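Local coordinates for alpha-pyrone synthesis polyketide synthase-like Pks18 (Mycobacterium tuberculosis, PDB 1TED), which probably extends medium- and long-chain acyl-CoA starters with malonyl-CoA to make tri- and tetraketide alpha-pyrones, as a type III polyketide synthase, at residues M83-L88 with Y110-P115; G136-A141 with V153-E158; E295-N300 with G385-I390; V350-V355 with A374-P379. One frame throughout, in Å; residues are numbered along the deposited sequence.

Contact 1 of 4, residues M83-L88 with Y110-P115; sequences MAVDPL and YEHAVP. With MYR (myristic acid), chain E.
The imidazole of His112 has the backbone of Ala84 over one face, where Ala84 C stands 4.1 Å above the ring plane, displaced toward the rim. Ala84 CB lies 3.7 Å from His112 CG and equally near His112 CB, at the root of the ring. Val85 meets the other end of the same ring obliquely, with Val85 CG2 3.8 Å from His112 CE1 and the two side chains crossing at about a right angle. With CG anti to the carbonyl carbon (chi1 -71°), the ring meets both loop residues, and its ND1 bonds weakly to Leu108 O one turn back in helix 102-125. One water donates to Ala84 O at 2.9 Å and reaches His112 NE2 in a weak bond of 3.4 Å. Ala84 O also accepts from Arg45. On either side of Ala84 and Val85 in the chain, Pro87 CG packs 3.4 Å from C2 of the myristic acid and Met83 CE comes 3.3 Å from its O1. The loop thus offers apolar groups to a fatty acid that probably occupies the substrate tunnel, while its carbonyl is joined to the imidazole at most by a weak water bridge; van der Waals packing dominates the helix contact.

Contact 2 of 4, residues G136-A141 with V153-E158; sequences GLLVLA and VAIVKE
The helical turn that brings Ile155 and Val156 against Leu138 is closed by the backbone bond from Glu158 N to Ala154 O, at 2.7 Å, with the preceding bond, Lys157 N to Val153 O, at 3.1 Å. Between strand and helix only aliphatic groups meet. Leu138 does most of the touching: its CG lies anti to the backbone N (chi1 160°), which sends CD2 toward the helix. There Leu138 CD2 sits 3.7 Å from Val156 CG2 and 4.2 Å from Ile155 CB, lodged beside two successive helix residues whose side chains it meets at a slant. Two residues along the strand, Leu140 CD2 makes a looser touch with Ile155 CD1 at 4.4 Å, reached because the Ile155 chain runs on extended past CG1 (chi2 -178°). The helix runs at 137° to strand 136-141, with 10.1 Å between the axes. On the other face of the strand, Val139 and Ala141 pack on helix 177-191. Outward, Lys157 forms a salt bridge with Glu261 of the second subunit, and Val156 packs on Leu256 of that subunit. Strand 135-142 and helix 151-159 open a beta-alpha-beta unit completed by strand 166-171. Since branched aliphatic side chains join them, the cohesion is hydrophobic, while the charged pair lies at the dimer interface.

Contact 3 of 4, residues E295-N300 with G385-I390; sequences EMLWDN and GMLFDI
Leu387 is the one strand residue that residues 295-300 touch, and three side chains converge on it. Met296 SD lies 3.9 Å from Leu387 CB, with Met296 CE close behind at 4.1 Å; the methionine chain folds at both chi2 and chi3 (-75° and -79°), which lays its sulfur and methyl alongside the root of the leucine. Each branch of Leu387 then has its own neighbour. Leu387 CD1 meets Leu297 CD2 at 3.9 Å, the two side chains crossing nearly at right angles, while Leu387 CD2 points at the amide of Asn300 and comes within 3.6 Å of Asn300 CG. Asn300 approaches from the direction opposite to Leu387, and Asn300 N bonds to Leu297 O at 2.8 Å.

Behind this first shell, Met296 rests on Phe253 and Leu297 on Val373, residues of the strands on either side of strand 382-390. Main-chain bonds from Leu387 to Ser251 and from Phe388 to Gly372 fix the strand between those neighbours, and Asp389 pairs with Arg250 in a salt bridge. On the sheet's other side Met386 packs against helix 177-191. Sulfur, methyl groups and the carbon skeleton of an amide thus surround one leucine: dispersion forces and burial hold helix to sheet, while directional polar bonds act within the helix and within the sheet.

Contact 4 of 4, residues V350-V355 with A374-P379; sequences VSLIFV and AFAFGP
Leu352 points from helix 350-355 straight at the strand, and its two methyls rest side by side on the peptide of Phe375. CG lies anti to the backbone N, though pulled off the ideal angle (chi1 -152°), and the fork that follows sends one branch toward each of two alanines. Leu352 CD2 packs on Ala376 CB at 4.0 Å; Leu352 CD1 reaches the more distant Ala374 CB at 4.3 Å. Between them the peptide is touched directly, with Leu352 CD1 3.7 Å from Phe375 O and Leu352 CD2 4.1 Å from Phe375 C. The strand alternates as expected: Ala374 and Ala376 turn their methyls to the helix, whereas the CB of Phe375 points away and its ring packs among Val289 and Val293 of helix 281-299 and Ser323 of helix 317-327. With alanine methyls on this face, the leucine reaches main-chain atoms; the axes of helix and strand pass 9.2 Å apart, nearly antiparallel at 166°.

On the same side, His313 touches both Ser351 and Ala376, and the Ala376 side chain lies about 5 Å from that of Cys175, the nucleophile inferred by similarity. Ser351 OG is bonded to Met347 N just ahead of the segment. Helix against one face of a sheet strand, with further helices on the other face, is the layering of the thiolase fold, here in the C-terminal half of a chalcone synthase-like subunit and next to the probable active site.

In the fold
Contacts 2, 3 and 4 are buried helix-on-sheet packings, all reaching the same mixed sheet, whereas contact 1, partly buried, joins loop to helix. Contact 4 lies about 4 Å from the chain's centre; the others are 17 to 19 Å out. Contacts 3 and 4 share neighbouring strands, linked by a probable hydrogen bond from Met386 N to Ala374 O, but their helices cover different faces. Contacts 1 and 2 meet where Tyr110 and Val114 pack on Ala154. Water and an imidazole enter only in contact 1, whose loop also touches the fatty acid; the rest rely on aliphatic groups, joined in contact 3 by sulfur and an amide and in contact 4 by a peptide carbonyl.

Contact 1 of 4, residues M83-L88 with Y110-P115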
# COMPACT_ATOMS: atom_id res chain seq x y z
N MET A 83 20.42 -9.98 -10.04
CA MET A 83 19.15 -10.40 -10.59
C MET A 83 18.73 -11.80 -10.16
O MET A 83 19.52 -12.75 -10.24
CB MET A 83 19.20 -10.31 -12.11
CG MET A 83 19.50 -8.90 -12.60
SD MET A 83 19.49 -8.76 -14.38
CE MET A 83 20.26 -7.12 -14.61
N ALA A 84 17.49 -11.91 -9.69
CA ALA A 84 16.93 -13.18 -9.23
C ALA A 84 16.80 -14.11 -10.42
O ALA A 84 16.98 -15.34 -10.31
CB ALA A 84 15.56 -12.94 -8.60
N VAL A 85 16.50 -13.50 -11.56
CA VAL A 85 16.31 -14.20 -12.82
C VAL A 85 17.27 -13.66 -13.88
O VAL A 85 17.65 -12.49 -13.85
CB VAL A 85 14.84 -14.04 -13.29
CG1 VAL A 85 14.76 -14.01 -14.80
CG2 VAL A 85 13.99 -15.17 -12.73
N ASP A 86 17.68 -14.53 -14.80
CA ASP A 86 18.57 -14.14 -15.89
C ASP A 86 17.67 -13.90 -17.09
O ASP A 86 17.37 -14.84 -17.83
CB ASP A 86 19.56 -15.26 -16.22
CG ASP A 86 20.63 -14.83 -17.21
OD1 ASP A 86 20.31 -14.05 -18.14
OD2 ASP A 86 21.78 -15.27 -17.06
N PRO A 87 17.24 -12.65 -17.31
CA PRO A 87 16.36 -12.31 -18.43
C PRO A 87 16.75 -12.86 -19.81
O PRO A 87 15.89 -13.21 -20.62
CB PRO A 87 16.33 -10.78 -18.38
CG PRO A 87 17.68 -10.44 -17.83
CD PRO A 87 17.81 -11.43 -16.71
N LEU A 88 18.04 -12.96 -20.07
CA LEU A 88 18.49 -13.45 -21.37
C LEU A 88 18.76 -14.95 -21.37
O LEU A 88 19.22 -15.51 -22.37
CB LEU A 88 19.75 -12.69 -21.80
CG LEU A 88 19.64 -11.17 -21.83
CD1 LEU A 88 20.94 -10.59 -22.32
CD2 LEU A 88 18.49 -10.74 -22.72
N TYR A 110 6.91 -13.75 -6.53
CA TYR A 110 6.71 -14.37 -5.23
C TYR A 110 7.77 -15.42 -4.95
O TYR A 110 8.39 -15.41 -3.89
CB TYR A 110 5.33 -15.02 -5.16
CG TYR A 110 4.98 -15.54 -3.78
CD1 TYR A 110 4.56 -14.67 -2.77
CD2 TYR A 110 5.07 -16.90 -3.48
CE1 TYR A 110 4.23 -15.15 -1.50
CE2 TYR A 110 4.74 -17.39 -2.22
CZ TYR A 110 4.32 -16.51 -1.23
OH TYR A 110 4.01 -16.98 0.01
N GLU A 111 7.98 -16.31 -5.91
CA GLU A 111 8.95 -17.39 -5.77
C GLU A 111 10.34 -16.91 -5.34
O GLU A 111 10.96 -17.51 -4.46
CB GLU A 111 9.05 -18.17 -7.08
CG GLU A 111 9.95 -19.40 -7.03
CD GLU A 111 10.12 -20.03 -8.40
OE1 GLU A 111 9.13 -20.09 -9.16
OE2 GLU A 111 11.25 -20.47 -8.72
N HIS A 112 10.83 -15.83 -5.94
CA HIS A 112 12.15 -15.31 -5.58
C HIS A 112 12.15 -14.27 -4.48
O HIS A 112 13.13 -14.13 -3.75
CB HIS A 112 12.87 -14.72 -6.81
CG HIS A 112 13.32 -15.74 -7.80
ND1 HIS A 112 12.53 -16.17 -8.84
CD2 HIS A 112 14.47 -16.45 -7.88
CE1 HIS A 112 13.17 -17.09 -9.53
NE2 HIS A 112 14.35 -17.29 -8.97
N ALA A 113 11.05 -13.53 -4.34
CA ALA A 113 10.98 -12.48 -3.33
C ALA A 113 10.96 -13.03 -1.89
O ALA A 113 11.68 -12.52 -1.02
CB ALA A 113 9.75 -11.59 -3.57
N VAL A 114 10.17 -14.08 -1.67
CA VAL A 114 10.04 -14.68 -0.35
C VAL A 114 11.37 -15.05 0.31
O VAL A 114 11.68 -14.57 1.40
CB VAL A 114 9.13 -15.93 -0.41
CG1 VAL A 114 9.11 -16.64 0.95
CG2 VAL A 114 7.72 -15.52 -0.84
N PRO A 115 12.17 -15.92 -0.33
CA PRO A 115 13.47 -16.33 0.23
C PRO A 115 14.35 -15.13 0.60
O PRO A 115 14.93 -15.08 1.68
CB PRO A 115 14.09 -17.16 -0.90
CG PRO A 115 12.91 -17.72 -1.58
CD PRO A 115 11.93 -16.59 -1.62
C1 MYR E . 18.60 -6.81 -18.23
O1 MYR E . 19.70 -7.24 -17.90
O2 MYR E . 18.49 -6.15 -19.27
C2 MYR E . 17.37 -7.09 -17.36
C3 MYR E . 16.85 -5.81 -16.71
C4 MYR E . 15.64 -6.09 -15.82
C5 MYR E . 15.09 -4.80 -15.20
C6 MYR E . 14.52 -3.85 -16.25
C7 MYR E . 13.23 -4.38 -16.90
C8 MYR E . 12.06 -4.43 -15.91
C9 MYR E . 11.68 -3.03 -15.41
C10 MYR E . 10.61 -3.12 -14.32
C11 MYR E . 10.28 -1.73 -13.78
C12 MYR E . 9.24 -1.82 -12.65
C13 MYR E . 8.98 -0.43 -12.07
C14 MYR E . 7.98 -0.50 -10.91
O HOH W 1 16.72 -17.98 -11.37

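Contact 2 of 4, residues G136-A141 with V153-E158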
# COMPACT_ATOMS: atom_id res chain seq x y z
N GLY A 136 5.07 -5.30 16.57
CA GLY A 136 3.66 -5.11 16.26
C GLY A 136 3.25 -4.64 14.87
O GLY A 136 2.05 -4.57 14.57
N LEU A 137 4.21 -4.31 14.01
CA LEU A 137 3.89 -3.84 12.66
C LEU A 137 4.93 -4.29 11.63
O LEU A 137 6.13 -4.28 11.88
CB LEU A 137 3.79 -2.31 12.64
CG LEU A 137 3.52 -1.57 11.32
CD1 LEU A 137 2.18 -1.99 10.73
CD2 LEU A 137 3.53 -0.07 11.56
N LEU A 138 4.43 -4.68 10.47
CA LEU A 138 5.27 -5.11 9.37
C LEU A 138 4.82 -4.34 8.15
O LEU A 138 3.69 -4.50 7.69
CB LEU A 138 5.07 -6.61 9.13
CG LEU A 138 5.49 -7.13 7.75
CD1 LEU A 138 6.95 -6.84 7.50
CD2 LEU A 138 5.25 -8.62 7.68
N VAL A 139 5.70 -3.49 7.62
CA VAL A 139 5.36 -2.72 6.42
C VAL A 139 6.15 -3.28 5.25
O VAL A 139 7.38 -3.38 5.29
CB VAL A 139 5.66 -1.21 6.58
CG1 VAL A 139 5.20 -0.45 5.34
CG2 VAL A 139 4.96 -0.67 7.81
N LEU A 140 5.43 -3.64 4.20
CA LEU A 140 6.06 -4.21 3.02
C LEU A 140 5.82 -3.30 1.82
O LEU A 140 4.68 -2.99 1.48
CB LEU A 140 5.49 -5.60 2.77
CG LEU A 140 6.13 -6.54 1.75
CD1 LEU A 140 5.85 -6.05 0.34
CD2 LEU A 140 7.63 -6.67 2.03
N ALA A 141 6.91 -2.87 1.18
CA ALA A 141 6.80 -2.02 0.01
C ALA A 141 7.41 -2.68 -1.23
O ALA A 141 8.45 -3.35 -1.15
CB ALA A 141 7.48 -0.68 0.27
N VAL A 153 2.85 -11.90 4.34
CA VAL A 153 2.33 -13.06 5.07
C VAL A 153 3.43 -14.10 5.32
O VAL A 153 3.56 -14.62 6.43
CB VAL A 153 1.16 -13.72 4.30
CG1 VAL A 153 0.79 -15.03 4.94
CG2 VAL A 153 -0.05 -12.79 4.29
N ALA A 154 4.23 -14.39 4.29
CA ALA A 154 5.31 -15.37 4.40
C ALA A 154 6.38 -14.98 5.42
O ALA A 154 6.99 -15.85 6.05
CB ALA A 154 5.95 -15.62 3.03
N ILE A 155 6.64 -13.68 5.57
CA ILE A 155 7.62 -13.20 6.54
C ILE A 155 7.17 -13.53 7.97
O ILE A 155 7.94 -14.07 8.78
CB ILE A 155 7.83 -11.68 6.41
CG1 ILE A 155 8.49 -11.35 5.05
CG2 ILE A 155 8.69 -11.17 7.55
CD1 ILE A 155 8.81 -9.87 4.81
N VAL A 156 5.92 -13.22 8.28
CA VAL A 156 5.35 -13.49 9.60
C VAL A 156 5.41 -15.00 9.89
O VAL A 156 5.81 -15.42 10.98
CB VAL A 156 3.87 -13.00 9.67
CG1 VAL A 156 3.20 -13.47 10.97
CG2 VAL A 156 3.84 -11.48 9.57
N LYS A 157 5.01 -15.80 8.91
CA LYS A 157 5.02 -17.25 9.07
C LYS A 157 6.44 -17.79 9.18
O LYS A 157 6.73 -18.60 10.06
CB LYS A 157 4.30 -17.93 7.90
CG LYS A 157 2.78 -17.76 7.95
CD LYS A 157 2.08 -18.66 6.94
CE LYS A 157 0.58 -18.62 7.13
NZ LYS A 157 -0.08 -19.69 6.35
N GLU A 158 7.32 -17.32 8.30
CA GLU A 158 8.70 -17.76 8.29
C GLU A 158 9.49 -17.37 9.54
O GLU A 158 10.21 -18.19 10.11
CB GLU A 158 9.41 -17.20 7.06
CG GLU A 158 10.31 -18.19 6.39
CD GLU A 158 9.53 -19.34 5.81
OE1 GLU A 158 8.68 -19.08 4.93
OE2 GLU A 158 9.76 -20.49 6.22

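Contact 3 of 4, residues E295-N300 with G385-I390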
# COMPACT_ATOMS: atom_id res chain seq x y z
N GLU A 295 13.58 24.29 2.81
CA GLU A 295 12.47 24.62 3.70
C GLU A 295 12.44 23.69 4.91
O GLU A 295 12.26 24.15 6.04
CB GLU A 295 11.14 24.54 2.95
CG GLU A 295 10.05 25.36 3.60
CD GLU A 295 10.33 26.86 3.53
OE1 GLU A 295 11.47 27.28 3.81
OE2 GLU A 295 9.40 27.63 3.22
N MET A 296 12.65 22.39 4.67
CA MET A 296 12.65 21.38 5.73
C MET A 296 13.80 21.57 6.72
O MET A 296 13.61 21.46 7.93
CB MET A 296 12.72 19.97 5.11
CG MET A 296 12.89 18.81 6.11
SD MET A 296 14.56 18.67 6.77
CE MET A 296 15.40 17.86 5.42
N LEU A 297 14.99 21.84 6.20
CA LEU A 297 16.14 22.06 7.07
C LEU A 297 15.89 23.30 7.93
O LEU A 297 16.22 23.31 9.12
CB LEU A 297 17.42 22.25 6.25
CG LEU A 297 17.97 20.99 5.56
CD1 LEU A 297 19.11 21.38 4.64
CD2 LEU A 297 18.45 19.98 6.60
N TRP A 298 15.30 24.34 7.33
CA TRP A 298 15.01 25.55 8.08
C TRP A 298 14.10 25.23 9.27
O TRP A 298 14.28 25.77 10.35
CB TRP A 298 14.33 26.60 7.20
CG TRP A 298 14.18 27.94 7.91
CD1 TRP A 298 15.10 28.95 7.95
CD2 TRP A 298 13.08 28.36 8.72
NE1 TRP A 298 14.63 29.98 8.73
CE2 TRP A 298 13.40 29.64 9.22
CE3 TRP A 298 11.85 27.78 9.08
CZ2 TRP A 298 12.53 30.37 10.06
CZ3 TRP A 298 10.99 28.50 9.91
CH2 TRP A 298 11.33 29.78 10.39
N ASP A 299 13.12 24.34 9.06
CA ASP A 299 12.22 23.96 10.14
C ASP A 299 13.03 23.34 11.27
O ASP A 299 12.60 23.35 12.42
CB ASP A 299 11.19 22.93 9.67
CG ASP A 299 10.14 23.51 8.74
OD1 ASP A 299 9.71 24.66 8.98
OD2 ASP A 299 9.73 22.82 7.79
N ASN A 300 14.20 22.80 10.95
CA ASN A 300 15.04 22.19 11.97
C ASN A 300 16.29 23.00 12.27
O ASN A 300 17.29 22.46 12.72
CB ASN A 300 15.43 20.77 11.55
CG ASN A 300 14.23 19.91 11.24
OD1 ASN A 300 13.59 20.07 10.20
ND2 ASN A 300 13.91 19.01 12.14
N GLY A 385 11.57 12.20 1.65
CA GLY A 385 12.84 12.16 2.35
C GLY A 385 12.76 12.31 3.86
O GLY A 385 11.67 12.31 4.45
N MET A 386 13.93 12.45 4.48
CA MET A 386 14.02 12.60 5.93
C MET A 386 15.32 13.24 6.36
O MET A 386 16.32 13.18 5.64
CB MET A 386 13.92 11.21 6.59
CG MET A 386 15.20 10.37 6.50
SD MET A 386 15.22 8.87 7.54
CE MET A 386 16.35 7.84 6.68
N LEU A 387 15.30 13.87 7.54
CA LEU A 387 16.49 14.46 8.14
C LEU A 387 16.87 13.39 9.17
O LEU A 387 15.98 12.86 9.84
CB LEU A 387 16.18 15.77 8.87
CG LEU A 387 17.33 16.34 9.73
CD1 LEU A 387 18.50 16.75 8.84
CD2 LEU A 387 16.86 17.55 10.53
N PHE A 388 18.15 13.06 9.29
CA PHE A 388 18.53 12.03 10.25
C PHE A 388 19.89 12.22 10.89
O PHE A 388 20.72 13.01 10.41
CB PHE A 388 18.47 10.65 9.56
CG PHE A 388 19.49 10.46 8.48
CD1 PHE A 388 20.79 10.06 8.78
CD2 PHE A 388 19.16 10.70 7.14
CE1 PHE A 388 21.75 9.90 7.77
CE2 PHE A 388 20.11 10.54 6.13
CZ PHE A 388 21.41 10.14 6.44
N ASP A 389 20.11 11.50 11.98
CA ASP A 389 21.37 11.54 12.73
C ASP A 389 21.95 10.12 12.89
O ASP A 389 21.23 9.19 13.26
CB ASP A 389 21.14 12.12 14.13
CG ASP A 389 21.31 13.63 14.18
OD1 ASP A 389 21.52 14.26 13.12
OD2 ASP A 389 21.23 14.19 15.30
N ILE A 390 23.23 9.96 12.59
CA ILE A 390 23.89 8.67 12.78
C ILE A 390 24.85 8.85 13.96
O ILE A 390 25.75 9.70 13.92
CB ILE A 390 24.72 8.23 11.54
CG1 ILE A 390 23.81 8.00 10.33
CG2 ILE A 390 25.45 6.91 11.86
CD1 ILE A 390 24.58 7.66 9.06

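Contact 4 of 4, residues V350-V355 with A374-P379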
# COMPACT_ATOMS: atom_id res chain seq x y z
N VAL A 350 14.50 0.08 -2.51
CA VAL A 350 15.59 -0.50 -1.75
C VAL A 350 16.89 0.31 -1.70
O VAL A 350 17.58 0.31 -0.68
CB VAL A 350 15.93 -1.89 -2.33
CG1 VAL A 350 17.15 -2.48 -1.63
CG2 VAL A 350 14.73 -2.81 -2.21
N SER A 351 17.21 0.99 -2.80
CA SER A 351 18.46 1.74 -2.92
C SER A 351 18.79 2.75 -1.83
O SER A 351 19.93 2.82 -1.37
CB SER A 351 18.51 2.42 -4.28
OG SER A 351 18.48 1.44 -5.31
N LEU A 352 17.80 3.51 -1.40
CA LEU A 352 18.05 4.49 -0.37
C LEU A 352 18.61 3.79 0.88
O LEU A 352 19.51 4.31 1.54
CB LEU A 352 16.75 5.23 -0.05
CG LEU A 352 16.85 6.66 0.49
CD1 LEU A 352 17.84 7.46 -0.34
CD2 LEU A 352 15.46 7.31 0.44
N ILE A 353 18.10 2.60 1.20
CA ILE A 353 18.58 1.91 2.39
C ILE A 353 19.99 1.31 2.23
O ILE A 353 20.73 1.21 3.20
CB ILE A 353 17.56 0.84 2.85
CG1 ILE A 353 16.25 1.53 3.24
CG2 ILE A 353 18.09 0.07 4.04
CD1 ILE A 353 15.09 0.60 3.47
N PHE A 354 20.36 0.95 1.00
CA PHE A 354 21.71 0.44 0.75
C PHE A 354 22.65 1.61 1.00
O PHE A 354 23.75 1.45 1.53
CB PHE A 354 21.87 -0.01 -0.70
CG PHE A 354 21.62 -1.47 -0.92
CD1 PHE A 354 20.42 -2.05 -0.54
CD2 PHE A 354 22.56 -2.25 -1.58
CE1 PHE A 354 20.15 -3.40 -0.82
CE2 PHE A 354 22.31 -3.60 -1.87
CZ PHE A 354 21.10 -4.17 -1.49
N VAL A 355 22.20 2.79 0.60
CA VAL A 355 22.97 4.01 0.77
C VAL A 355 23.23 4.33 2.23
O VAL A 355 24.35 4.67 2.61
CB VAL A 355 22.25 5.19 0.10
CG1 VAL A 355 22.90 6.51 0.52
CG2 VAL A 355 22.32 5.03 -1.40
N ALA A 374 18.14 12.37 3.52
CA ALA A 374 17.96 11.35 2.50
C ALA A 374 16.68 11.71 1.76
O ALA A 374 15.75 12.27 2.35
CB ALA A 374 17.84 9.98 3.14
N PHE A 375 16.65 11.43 0.47
CA PHE A 375 15.46 11.68 -0.31
C PHE A 375 15.46 10.88 -1.59
O PHE A 375 16.51 10.49 -2.08
CB PHE A 375 15.26 13.18 -0.61
CG PHE A 375 16.38 13.83 -1.37
CD1 PHE A 375 16.54 13.61 -2.73
CD2 PHE A 375 17.27 14.67 -0.72
CE1 PHE A 375 17.57 14.23 -3.43
CE2 PHE A 375 18.30 15.29 -1.42
CZ PHE A 375 18.45 15.07 -2.77
N ALA A 376 14.26 10.63 -2.10
CA ALA A 376 14.08 9.88 -3.33
C ALA A 376 12.87 10.47 -4.02
O ALA A 376 12.21 11.38 -3.48
CB ALA A 376 13.85 8.41 -3.01
N PHE A 377 12.56 9.96 -5.21
CA PHE A 377 11.45 10.48 -6.00
C PHE A 377 10.38 9.45 -6.32
O PHE A 377 10.66 8.39 -6.88
CB PHE A 377 12.00 11.10 -7.28
CG PHE A 377 13.05 12.14 -7.02
CD1 PHE A 377 12.70 13.40 -6.57
CD2 PHE A 377 14.41 11.82 -7.13
CE1 PHE A 377 13.68 14.34 -6.23
CE2 PHE A 377 15.40 12.74 -6.79
CZ PHE A 377 15.04 14.01 -6.34
N GLY A 378 9.14 9.78 -5.96
CA GLY A 378 8.02 8.89 -6.21
C GLY A 378 7.13 9.41 -7.32
O GLY A 378 7.25 10.58 -7.72
N PRO A 379 6.22 8.57 -7.86
CA PRO A 379 5.33 9.00 -8.93
C PRO A 379 4.54 10.27 -8.60
O PRO A 379 4.40 10.64 -7.43
CB PRO A 379 4.44 7.78 -9.16
CG PRO A 379 4.55 7.00 -7.88
CD PRO A 379 5.98 7.17 -7.50